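Local atomic coordinates of Lin1944 protein (Listeria innocua, PDB entry 3D7L), a protein that belongs to the short-chain dehydrogenase/reductase family and probably works as an oxidoreductase, although its own reaction and substrate are unknown. Residues 6-11 / 17-22; 13-18 / 63-68; 59-64 / 188-193; 83-88 / 129-134; 122-127 / 168-173. All coordinates share one frame; numbering follows the deposited sequence.

Interaction 1. Residues 6-11 / 17-22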
# COMPACT_ATOMS: atom_id res chain seq x y z
N ILE D 6 -16.33 -20.50 8.12
CA ILE D 6 -15.52 -19.28 8.06
C ILE D 6 -14.26 -19.36 8.92
O ILE D 6 -14.32 -19.71 10.11
CB ILE D 6 -16.35 -18.04 8.50
CG1 ILE D 6 -17.60 -17.87 7.62
CG2 ILE D 6 -15.50 -16.77 8.46
CD1 ILE D 6 -18.61 -16.88 8.16
N LEU D 7 -13.12 -19.05 8.32
CA LEU D 7 -11.87 -18.93 9.07
C LEU D 7 -11.69 -17.46 9.45
O LEU D 7 -11.58 -16.58 8.58
CB LEU D 7 -10.67 -19.43 8.26
CG LEU D 7 -9.30 -19.27 8.92
CD1 LEU D 7 -9.14 -20.14 10.17
CD2 LEU D 7 -8.16 -19.57 7.90
N LEU D 8 -11.70 -17.20 10.75
CA LEU D 8 -11.59 -15.85 11.25
C LEU D 8 -10.24 -15.67 11.92
O LEU D 8 -10.00 -16.22 13.01
CB LEU D 8 -12.74 -15.54 12.22
CG LEU D 8 -12.72 -14.21 13.00
CD1 LEU D 8 -12.54 -12.98 12.12
CD2 LEU D 8 -13.99 -14.09 13.84
N ILE D 9 -9.36 -14.92 11.25
CA ILE D 9 -8.01 -14.66 11.78
C ILE D 9 -8.06 -13.34 12.53
O ILE D 9 -8.48 -12.33 11.97
CB ILE D 9 -6.92 -14.62 10.65
CG1 ILE D 9 -6.90 -15.97 9.92
CG2 ILE D 9 -5.50 -14.38 11.22
CD1 ILE D 9 -7.03 -15.88 8.42
N GLY D 10 -7.64 -13.36 13.80
CA GLY D 10 -7.66 -12.15 14.65
C GLY D 10 -8.87 -12.11 15.57
O GLY D 10 -9.23 -11.05 16.08
N ALA D 11 -9.49 -13.27 15.80
CA ALA D 11 -10.77 -13.36 16.51
C ALA D 11 -10.76 -12.84 17.95
O ALA D 11 -11.79 -12.39 18.44
CB ALA D 11 -11.31 -14.79 16.48
N SER D 17 -13.39 -9.92 17.75
CA SER D 17 -14.33 -10.56 18.64
C SER D 17 -15.76 -10.06 18.39
O SER D 17 -16.71 -10.82 18.52
CB SER D 17 -13.90 -10.40 20.09
OG SER D 17 -13.85 -9.03 20.45
N ALA D 18 -15.88 -8.79 17.99
CA ALA D 18 -17.17 -8.28 17.50
C ALA D 18 -17.56 -8.96 16.18
O ALA D 18 -18.75 -9.21 15.95
CB ALA D 18 -17.13 -6.78 17.31
N VAL D 19 -16.58 -9.25 15.34
CA VAL D 19 -16.84 -9.94 14.06
C VAL D 19 -17.33 -11.35 14.33
O VAL D 19 -18.38 -11.75 13.83
CB VAL D 19 -15.61 -9.90 13.09
CG1 VAL D 19 -15.86 -10.75 11.83
CG2 VAL D 19 -15.31 -8.44 12.67
N LYS D 20 -16.60 -12.08 15.17
CA LYS D 20 -16.98 -13.42 15.59
C LYS D 20 -18.44 -13.47 16.07
O LYS D 20 -19.20 -14.37 15.68
CB LYS D 20 -16.03 -13.91 16.69
CG LYS D 20 -16.14 -15.42 17.04
CD LYS D 20 -15.24 -15.73 18.24
CE LYS D 20 -15.40 -17.17 18.74
NZ LYS D 20 -16.74 -17.40 19.37
N GLU D 21 -18.83 -12.51 16.89
CA GLU D 21 -20.17 -12.48 17.46
C GLU D 21 -21.29 -12.43 16.43
O GLU D 21 -22.32 -13.09 16.60
CB GLU D 21 -20.30 -11.34 18.45
CG GLU D 21 -21.39 -11.58 19.47
CD GLU D 21 -21.26 -10.71 20.72
OE1 GLU D 21 -22.07 -10.90 21.66
OE2 GLU D 21 -20.34 -9.86 20.78
N ARG D 22 -21.11 -11.62 15.39
CA ARG D 22 -22.07 -11.57 14.28
C ARG D 22 -22.05 -12.87 13.47
O ARG D 22 -23.08 -13.51 13.34
CB ARG D 22 -21.82 -10.37 13.36
CG ARG D 22 -22.28 -9.05 13.93
CD ARG D 22 -22.67 -8.04 12.84
NE ARG D 22 -23.99 -8.35 12.29
CZ ARG D 22 -25.15 -7.98 12.83
NH1 ARG D 22 -25.20 -7.27 13.95
NH2 ARG D 22 -26.28 -8.34 12.23

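Interaction 2. Residues 13-18 / 63-68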
# COMPACT_ATOMS: atom_id res chain seq x y z
N GLY D 13 -9.04 -10.21 19.07
CA GLY D 13 -8.91 -8.74 19.09
C GLY D 13 -10.25 -8.07 19.34
O GLY D 13 -11.31 -8.72 19.29
N THR D 14 -10.22 -6.77 19.61
CA THR D 14 -11.45 -6.02 19.87
C THR D 14 -12.38 -6.15 18.67
O THR D 14 -13.51 -6.62 18.78
CB THR D 14 -11.18 -4.52 20.11
OG1 THR D 14 -10.19 -4.37 21.14
CG2 THR D 14 -12.46 -3.81 20.53
N LEU D 15 -11.86 -5.75 17.50
CA LEU D 15 -12.61 -5.86 16.27
C LEU D 15 -12.98 -7.32 15.95
O LEU D 15 -14.16 -7.63 15.76
CB LEU D 15 -11.86 -5.21 15.10
CG LEU D 15 -12.50 -5.37 13.72
CD1 LEU D 15 -13.95 -4.88 13.69
CD2 LEU D 15 -11.63 -4.68 12.65
N GLY D 16 -11.99 -8.21 15.91
CA GLY D 16 -12.21 -9.64 15.65
C GLY D 16 -13.32 -10.30 16.48
O GLY D 16 -14.08 -11.15 16.00
N SER D 17 -13.39 -9.92 17.75
CA SER D 17 -14.33 -10.56 18.64
C SER D 17 -15.76 -10.06 18.39
O SER D 17 -16.71 -10.82 18.52
CB SER D 17 -13.90 -10.40 20.09
OG SER D 17 -13.85 -9.03 20.45
N ALA D 18 -15.88 -8.79 17.99
CA ALA D 18 -17.17 -8.28 17.50
C ALA D 18 -17.56 -8.96 16.18
O ALA D 18 -18.75 -9.21 15.95
CB ALA D 18 -17.13 -6.78 17.31
N VAL D 63 -11.50 -14.42 6.66
CA VAL D 63 -11.71 -13.11 7.21
C VAL D 63 -10.49 -12.77 8.03
O VAL D 63 -10.16 -13.45 8.98
CB VAL D 63 -12.91 -13.05 8.14
CG1 VAL D 63 -13.10 -11.65 8.67
CG2 VAL D 63 -14.19 -13.55 7.45
N SER D 64 -9.85 -11.66 7.69
CA SER D 64 -8.70 -11.19 8.43
C SER D 64 -9.10 -9.93 9.16
O SER D 64 -9.43 -8.91 8.52
CB SER D 64 -7.55 -10.88 7.47
OG SER D 64 -6.52 -10.13 8.11
N ALA D 65 -9.12 -10.02 10.50
CA ALA D 65 -9.26 -8.85 11.36
C ALA D 65 -7.97 -8.72 12.19
O ALA D 65 -7.99 -8.58 13.42
CB ALA D 65 -10.48 -8.99 12.23
N THR D 66 -6.84 -8.81 11.49
CA THR D 66 -5.53 -8.96 12.13
C THR D 66 -4.51 -8.11 11.39
O THR D 66 -4.82 -7.53 10.36
CB THR D 66 -5.07 -10.46 12.12
OG1 THR D 66 -4.05 -10.65 13.11
CG2 THR D 66 -4.56 -10.92 10.73
N GLY D 67 -3.29 -8.05 11.91
CA GLY D 67 -2.21 -7.33 11.24
C GLY D 67 -1.83 -6.10 12.02
O GLY D 67 -2.69 -5.32 12.39
N SER D 68 -0.54 -5.93 12.26
CA SER D 68 -0.03 -4.82 13.06
C SER D 68 0.79 -3.88 12.21
O SER D 68 1.46 -4.32 11.27
CB SER D 68 0.87 -5.32 14.20
OG SER D 68 0.26 -6.39 14.91
O HOH W 1 -9.19 -7.95 15.84

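Interaction 3. Residues 59-64 / 188-193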
# COMPACT_ATOMS: atom_id res chain seq x y z
N VAL D 59 -12.66 -23.95 3.25
CA VAL D 59 -13.68 -23.07 3.84
C VAL D 59 -14.43 -22.22 2.81
O VAL D 59 -14.10 -22.19 1.62
CB VAL D 59 -13.11 -22.18 5.00
CG1 VAL D 59 -12.67 -23.07 6.15
CG2 VAL D 59 -11.97 -21.30 4.52
N ASP D 60 -15.49 -21.55 3.28
CA ASP D 60 -16.30 -20.69 2.43
C ASP D 60 -15.84 -19.25 2.51
O ASP D 60 -16.03 -18.49 1.56
CB ASP D 60 -17.76 -20.79 2.82
CG ASP D 60 -18.29 -22.18 2.66
OD1 ASP D 60 -18.57 -22.83 3.68
OD2 ASP D 60 -18.37 -22.64 1.50
N ALA D 61 -15.24 -18.86 3.62
CA ALA D 61 -14.78 -17.46 3.78
C ALA D 61 -13.54 -17.41 4.64
O ALA D 61 -13.42 -18.16 5.60
CB ALA D 61 -15.86 -16.60 4.41
N ILE D 62 -12.65 -16.50 4.29
CA ILE D 62 -11.46 -16.21 5.07
C ILE D 62 -11.53 -14.72 5.36
O ILE D 62 -11.64 -13.88 4.45
CB ILE D 62 -10.16 -16.56 4.30
CG1 ILE D 62 -10.05 -18.08 4.05
CG2 ILE D 62 -8.92 -16.02 5.06
CD1 ILE D 62 -8.95 -18.47 3.08
N VAL D 63 -11.50 -14.42 6.66
CA VAL D 63 -11.71 -13.11 7.21
C VAL D 63 -10.49 -12.77 8.03
O VAL D 63 -10.16 -13.45 8.98
CB VAL D 63 -12.91 -13.05 8.14
CG1 VAL D 63 -13.10 -11.65 8.67
CG2 VAL D 63 -14.19 -13.55 7.45
N SER D 64 -9.85 -11.66 7.69
CA SER D 64 -8.70 -11.19 8.43
C SER D 64 -9.10 -9.93 9.16
O SER D 64 -9.43 -8.91 8.52
CB SER D 64 -7.55 -10.88 7.47
OG SER D 64 -6.52 -10.13 8.11
N LYS D 188 -21.58 -8.16 5.68
CA LYS D 188 -21.92 -7.73 4.34
C LYS D 188 -20.95 -8.36 3.33
O LYS D 188 -21.38 -8.91 2.33
CB LYS D 188 -21.90 -6.19 4.24
CG LYS D 188 -22.28 -5.64 2.89
CD LYS D 188 -22.23 -4.11 2.87
CE LYS D 188 -22.47 -3.59 1.46
NZ LYS D 188 -23.81 -3.89 0.91
N SER D 189 -19.64 -8.31 3.63
CA SER D 189 -18.65 -8.93 2.75
C SER D 189 -18.81 -10.45 2.64
O SER D 189 -18.81 -10.98 1.54
CB SER D 189 -17.21 -8.59 3.16
OG SER D 189 -16.33 -9.15 2.24
N VAL D 190 -19.01 -11.15 3.75
CA VAL D 190 -19.13 -12.61 3.71
C VAL D 190 -20.43 -13.09 3.07
O VAL D 190 -20.43 -14.03 2.26
CB VAL D 190 -18.94 -13.23 5.14
CG1 VAL D 190 -19.26 -14.76 5.17
CG2 VAL D 190 -17.54 -12.96 5.66
N PHE D 191 -21.55 -12.46 3.42
CA PHE D 191 -22.86 -13.00 3.06
C PHE D 191 -23.51 -12.32 1.87
O PHE D 191 -24.42 -12.89 1.26
CB PHE D 191 -23.78 -12.97 4.28
CG PHE D 191 -23.44 -14.01 5.31
CD1 PHE D 191 -23.83 -15.33 5.13
CD2 PHE D 191 -22.71 -13.67 6.44
CE1 PHE D 191 -23.50 -16.31 6.08
CE2 PHE D 191 -22.39 -14.63 7.40
CZ PHE D 191 -22.77 -15.96 7.21
N GLY D 192 -23.04 -11.11 1.57
CA GLY D 192 -23.42 -10.41 0.33
C GLY D 192 -22.70 -10.99 -0.88
O GLY D 192 -22.11 -12.08 -0.80
N ALA D 193 -22.75 -10.29 -2.00
CA ALA D 193 -22.26 -10.85 -3.26
C ALA D 193 -21.39 -9.88 -4.05
O ALA D 193 -21.15 -10.10 -5.26
CB ALA D 193 -23.43 -11.34 -4.13
O HOH W 2 -18.19 -15.84 1.55

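Interaction 4. Residues 83-88 / 129-134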
# COMPACT_ATOMS: atom_id res chain seq x y z
N ALA D 83 9.47 -1.82 8.26
CA ALA D 83 9.54 -3.22 7.84
C ALA D 83 8.63 -4.12 8.64
O ALA D 83 8.18 -5.17 8.15
CB ALA D 83 11.00 -3.72 7.95
N VAL D 84 8.36 -3.73 9.88
CA VAL D 84 7.45 -4.49 10.75
C VAL D 84 6.02 -4.41 10.18
O VAL D 84 5.36 -5.43 9.96
CB VAL D 84 7.54 -4.00 12.24
CG1 VAL D 84 6.63 -4.82 13.12
CG2 VAL D 84 8.99 -4.08 12.76
N THR D 85 5.55 -3.19 9.91
CA THR D 85 4.26 -3.01 9.23
C THR D 85 4.20 -3.85 7.95
O THR D 85 3.22 -4.59 7.71
CB THR D 85 4.06 -1.55 8.83
OG1 THR D 85 4.29 -0.75 9.97
CG2 THR D 85 2.62 -1.31 8.28
N ILE D 86 5.25 -3.73 7.14
CA ILE D 86 5.35 -4.42 5.86
C ILE D 86 5.16 -5.92 6.00
O ILE D 86 4.48 -6.53 5.16
CB ILE D 86 6.64 -4.07 5.10
CG1 ILE D 86 6.58 -2.59 4.64
CG2 ILE D 86 6.82 -4.99 3.89
CD1 ILE D 86 7.83 -2.09 3.94
N SER D 87 5.70 -6.52 7.06
CA SER D 87 5.56 -7.98 7.24
C SER D 87 4.22 -8.40 7.82
O SER D 87 3.83 -9.55 7.68
CB SER D 87 6.73 -8.58 8.06
OG SER D 87 6.57 -8.29 9.43
N SER D 88 3.51 -7.47 8.47
CA SER D 88 2.32 -7.82 9.25
C SER D 88 0.97 -7.30 8.68
O SER D 88 0.33 -8.01 7.91
CB SER D 88 2.50 -7.43 10.72
OG SER D 88 1.43 -7.94 11.51
N ALA D 129 -1.18 3.98 7.57
CA ALA D 129 -1.75 4.54 6.33
C ALA D 129 -1.26 3.77 5.08
O ALA D 129 -2.07 3.30 4.28
CB ALA D 129 -1.39 6.04 6.21
N MSE D 130 0.06 3.66 4.93
CA MSE D 130 0.70 2.80 3.90
C MSE D 130 0.08 1.41 3.79
O MSE D 130 -0.34 0.99 2.70
CB MSE D 130 2.20 2.67 4.20
CG MSE D 130 3.03 1.88 3.17
SE MSE D 130 4.76 1.27 3.91
CE MSE D 130 4.14 0.06 5.28
N ALA D 131 0.06 0.68 4.92
CA ALA D 131 -0.49 -0.67 4.97
C ALA D 131 -1.93 -0.66 4.49
O ALA D 131 -2.32 -1.49 3.67
CB ALA D 131 -0.42 -1.23 6.39
N ASN D 132 -2.74 0.27 5.02
CA ASN D 132 -4.16 0.34 4.64
C ASN D 132 -4.39 0.63 3.15
O ASN D 132 -5.25 0.01 2.51
CB ASN D 132 -4.92 1.36 5.49
CG ASN D 132 -4.95 0.98 6.95
OD1 ASN D 132 -4.63 -0.16 7.32
ND2 ASN D 132 -5.26 1.95 7.81
N GLY D 133 -3.63 1.58 2.61
CA GLY D 133 -3.69 1.89 1.19
C GLY D 133 -3.28 0.71 0.34
O GLY D 133 -3.92 0.40 -0.68
N ALA D 134 -2.22 0.02 0.77
CA ALA D 134 -1.69 -1.12 0.05
C ALA D 134 -2.73 -2.24 -0.04
O ALA D 134 -2.96 -2.81 -1.10
CB ALA D 134 -0.46 -1.62 0.74

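Interaction 5. Residues 122-127 / 168-173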
# COMPACT_ATOMS: atom_id res chain seq x y z
N ILE D 122 -3.52 10.84 10.78
CA ILE D 122 -3.11 11.38 12.08
C ILE D 122 -1.58 11.31 12.25
O ILE D 122 -0.88 10.54 11.57
CB ILE D 122 -3.80 10.64 13.24
CG1 ILE D 122 -3.45 9.14 13.20
CG2 ILE D 122 -5.33 10.94 13.24
CD1 ILE D 122 -3.63 8.42 14.51
N VAL D 123 -1.07 12.10 13.19
CA VAL D 123 0.34 12.03 13.55
C VAL D 123 0.59 10.62 14.12
O VAL D 123 -0.24 10.08 14.87
CB VAL D 123 0.75 13.14 14.54
CG1 VAL D 123 2.20 12.96 14.99
CG2 VAL D 123 0.53 14.55 13.91
N GLN D 124 1.72 10.04 13.73
CA GLN D 124 2.10 8.64 14.00
C GLN D 124 1.48 7.59 13.08
O GLN D 124 1.82 6.38 13.18
CB GLN D 124 1.90 8.27 15.47
CG GLN D 124 2.72 9.13 16.39
CD GLN D 124 2.77 8.61 17.81
OE1 GLN D 124 2.52 9.35 18.76
NE2 GLN D 124 3.10 7.33 17.97
N GLY D 125 0.59 8.03 12.18
CA GLY D 125 -0.15 7.10 11.35
C GLY D 125 0.41 6.72 9.99
O GLY D 125 -0.22 5.95 9.29
N ALA D 126 1.58 7.24 9.60
CA ALA D 126 2.07 7.11 8.21
C ALA D 126 2.26 5.67 7.77
O ALA D 126 1.95 5.30 6.63
CB ALA D 126 3.37 7.89 7.99
N SER D 127 2.79 4.85 8.68
CA SER D 127 3.07 3.47 8.38
C SER D 127 1.78 2.65 8.31
O SER D 127 1.61 1.80 7.43
CB SER D 127 4.05 2.93 9.41
OG SER D 127 4.42 1.60 9.11
N GLU D 168 -8.09 7.84 22.33
CA GLU D 168 -8.48 9.26 22.20
C GLU D 168 -7.35 10.32 22.06
O GLU D 168 -7.47 11.22 21.23
CB GLU D 168 -9.48 9.72 23.26
CG GLU D 168 -10.20 10.95 22.75
CD GLU D 168 -10.28 12.05 23.73
OE1 GLU D 168 -9.39 12.95 23.68
OE2 GLU D 168 -11.23 12.03 24.56
N PRO D 169 -6.27 10.22 22.86
CA PRO D 169 -5.16 11.20 22.72
C PRO D 169 -4.57 11.28 21.30
O PRO D 169 -3.98 12.31 20.94
CB PRO D 169 -4.11 10.66 23.69
CG PRO D 169 -4.91 9.97 24.75
CD PRO D 169 -6.00 9.27 23.96
N PHE D 170 -4.73 10.22 20.52
CA PHE D 170 -4.17 10.14 19.17
C PHE D 170 -5.17 10.50 18.08
O PHE D 170 -4.77 10.68 16.92
CB PHE D 170 -3.59 8.72 18.91
CG PHE D 170 -2.53 8.35 19.88
CD1 PHE D 170 -1.25 8.87 19.76
CD2 PHE D 170 -2.84 7.54 20.98
CE1 PHE D 170 -0.27 8.56 20.70
CE2 PHE D 170 -1.87 7.22 21.93
CZ PHE D 170 -0.58 7.73 21.79
N PHE D 171 -6.45 10.60 18.45
CA PHE D 171 -7.54 10.79 17.49
C PHE D 171 -8.44 11.94 17.97
O PHE D 171 -9.67 11.85 17.91
CB PHE D 171 -8.37 9.52 17.38
CG PHE D 171 -7.73 8.43 16.56
CD1 PHE D 171 -6.94 7.48 17.15
CD2 PHE D 171 -7.97 8.36 15.19
CE1 PHE D 171 -6.35 6.46 16.37
CE2 PHE D 171 -7.39 7.36 14.40
CZ PHE D 171 -6.59 6.40 15.00
N GLU D 172 -7.82 13.00 18.48
CA GLU D 172 -8.60 14.08 19.09
C GLU D 172 -9.59 14.69 18.08
O GLU D 172 -9.23 14.98 16.93
CB GLU D 172 -7.68 15.15 19.68
CG GLU D 172 -6.92 14.66 20.90
CD GLU D 172 -5.83 15.61 21.31
OE1 GLU D 172 -4.86 15.78 20.53
OE2 GLU D 172 -5.92 16.18 22.41
N GLY D 173 -10.84 14.85 18.49
CA GLY D 173 -11.84 15.40 17.56
C GLY D 173 -12.47 14.39 16.61
O GLY D 173 -13.36 14.73 15.83
O HOH W 3 -1.97 11.27 16.60

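Interaction 1. Residues 6-11 / 17-22
L8 reaches from strand 5-9 into the flank of helix 14-23 with both of its methyl groups. CD2 lies against the root of K20, 3.5 Å from its CB, and the two side chains run at about a right angle to each other. The other branch, CD1, meets CG1 of V19 at 4.0 Å. With L8 CG anti to the backbone N (chi1 172°), the isobutyl fork points across the gap, and its two tips fall on successive residues of the helix. Leucine suits this place because one forked side chain touches two neighbouring helix residues, while the compact V19 meets L8 and also packs on F186 of helix 179-191. K20 contributes only hydrocarbon here: its CD passes A11 CB at 4.4 Å, and its amine leads away to a salt bridge with E24.

Where the chain leaves the strand, A11 O lies 3.0 Å from S17 N, but the angle is too poor for a hydrogen bond; S17 CB also comes up to this oxygen, at 3.3 Å. Behind this first shell, V63 of strand 59-64 packs on L8, and T31 touches both A11 and K20. G10, with its positive phi of 99°, lets the chain turn back toward the helix. This is the opening strand-turn-helix of a Rossmann fold, the first half of the beta-alpha-beta unit formed by 5-9, 14-23 and 28-33.

Interaction 2. Residues 13-18 / 63-68
The glycine-rich turn of the Rossmann fold, read here as G10-x-x-G13-x-x-G16, brings the first turn of helix 14-23 against A65, just past the end of strand 59-64. The methyl of A65 points at the helix and sits 3.9 Å from G16 CA, while L15 adds a looser touch, its CG 4.4 Å from the same CB. Glycine at 16 lets the helix backbone itself meet the strand end, and alanine at 65 is small enough for so close an approach. L15 carries on beyond the contact to V182 and T113.

Backbone polar groups are joined by a water. It accepts from G16 N at 2.8 Å and donates to A65 O, also at 2.8 Å, so the amide in the first helical turn is served although the two segments share no direct hydrogen bond. Its position is consistent with the structural water that many Rossmann-fold enzymes keep between the glycine-rich turn and the end of the fourth strand, near the dinucleotide phosphates in relatives that bind the cofactor.

Within the turn, G13 takes the N-cap position, and its carbonyl O receives S17 N at 2.9 Å. The hydroxyl of S17 folds back onto its own helix, OG lying 2.8 Å from G13 O and 3.0 Å from T14 O. One residue before A65, S64 OG is hydrogen-bonded to Q93 of helix 79-100.

Interaction 3. Residues 59-64 / 188-193
The last turn of helix 179-191 rests on strand 59-64 around A61 and V63, and A61 and V190 are the nearest pair across the contact, their CA atoms 6.5 Å apart. V190 makes both side-chain contacts. Its CG1 meets A61 CB at 3.9 Å, and its CG2 meets V63 CG2 at 3.8 Å. With CG1 anti to the backbone N (chi1 172°), one methyl is set against A61 and the other against V63, two residues further along and on the same face of the strand. The valines cross at about a right angle, branch against branch. The residue types fit: alanine at 61 lets the helix come near, V63 fills in beside it, and V190 has two methyls on a short stem, one for each. I6 of the neighbouring strand 5-9 packs on all three.

Beside these side chains, a water joins the two backbones, donating to V190 O at 3.0 Å and making a weak bond to D60 O at 3.4 Å. The helix finishes here: G192 N still reaches K188 O at 2.9 Å, but G192 has already left helical backbone angles, and glycine suits the tight spot beside that oxygen. One residue before V190, S189 OG is hydrogen-bonded to T111 and N153, tying the same turn to the next strands. Such packing of small and beta-branched residues between a helix and a central parallel sheet is characteristic of the Rossmann fold.

Interaction 4. Residues 83-88 / 129-134
T85, I86, M130 and A131 join two helical segments that run nearly side by side, with axes 9.8 Å apart at closest approach and crossing at -28°. All direct contacts between them are apolar. T85 offers its methyl rather than its hydroxyl: CG2 lies 3.6 Å from A131 CB and also 3.6 Å from CE of M130. That same CE comes within 3.7 Å of I86 CG1, so the end of one long side chain touches two residues in succession. M130, modelled as selenomethionine, leaves its helix with CG anti to the backbone N and bends only at its last torsion (chi3 64°), which turns the terminal methyl back toward T85. A flexible, unbranched chain suits this reach, whereas the small methyl of A131 meets T85 CG2 without pushing the helices further apart.

Polar bonds lie around this apolar patch. T85 OG1 is engaged by S127 OG, at the start of helix 126-142, and by T70 N. S87 OG turns back on its own helix to V84 O at 3.2 Å, the donor 19° out of the carbonyl plane. The helix widens into a pi-type turn at 86-88.

Packing continues into the second subunit: I86 meets I86 of that chain, A134 meets its A134, and M130 its I94. Helix 79-100 leads from strand 59-64 to strands 104-105 and 108-113, and helix 126-142 joins 108-113 to 151-157; their pairing across the dimer is consistent with the four-helix interface common in short-chain dehydrogenases.

Interaction 5. Residues 122-127 / 168-173
The F171 ring takes CD1 of I122 over one face, a CH-pi contact 3.9 Å from the ring centroid and 21° off its normal. F170 is met differently: Q124 OE1 comes to the edge of its ring, near the plane and 3.5 Å from CE1, with amide and ring at 89° to each other, while P169 CB lies toward the rim of one face.

These contacts join a type II beta turn, I122 to G125, leading into helix 126-142, to F170 and F171 of the short 3-10 turn that begins at E168, in the loop before helix 179-191. In short-chain dehydrogenases this loop commonly flanks the substrate pocket. I122 CG1 stands between the backbone N and the carbonyl carbon (chi1 59°), which brings CD1 over F171 and to 3.5 Å from F170 O. Phenylalanine suits both places: the face of F171 accepts the I122 methyl, and the F170 ring also packs edge-to-face with F71. Q124 takes the positive phi expected at the third position of such a turn; its NE2 is held by F71 O and its backbone N by E145 of the second subunit. Finally, a water donates to V123 O at 2.7 Å and to F170 O at 2.9 Å.

In the fold
From the N terminus, interaction 1 closes a short loop between the first strand and its helix. Interaction 2, sharing S17 and A18, closes the loop that runs from this helix through strands 28-33 and 39-40 and helix 46-56 to the end of strand 59-64. Interaction 3 takes up this strand again, sharing V63 and S64, and closes a long loop to the end of helix 179-191. Interactions 4 and 5 both fall within that long loop and cross, their segments alternating along the chain; T85 and S127 link them. The first three tie helices to the sheet, while the last two put helices 79-100 and 126-142 and the 122-127 turn at the dimer side, with the late loop packed on that turn.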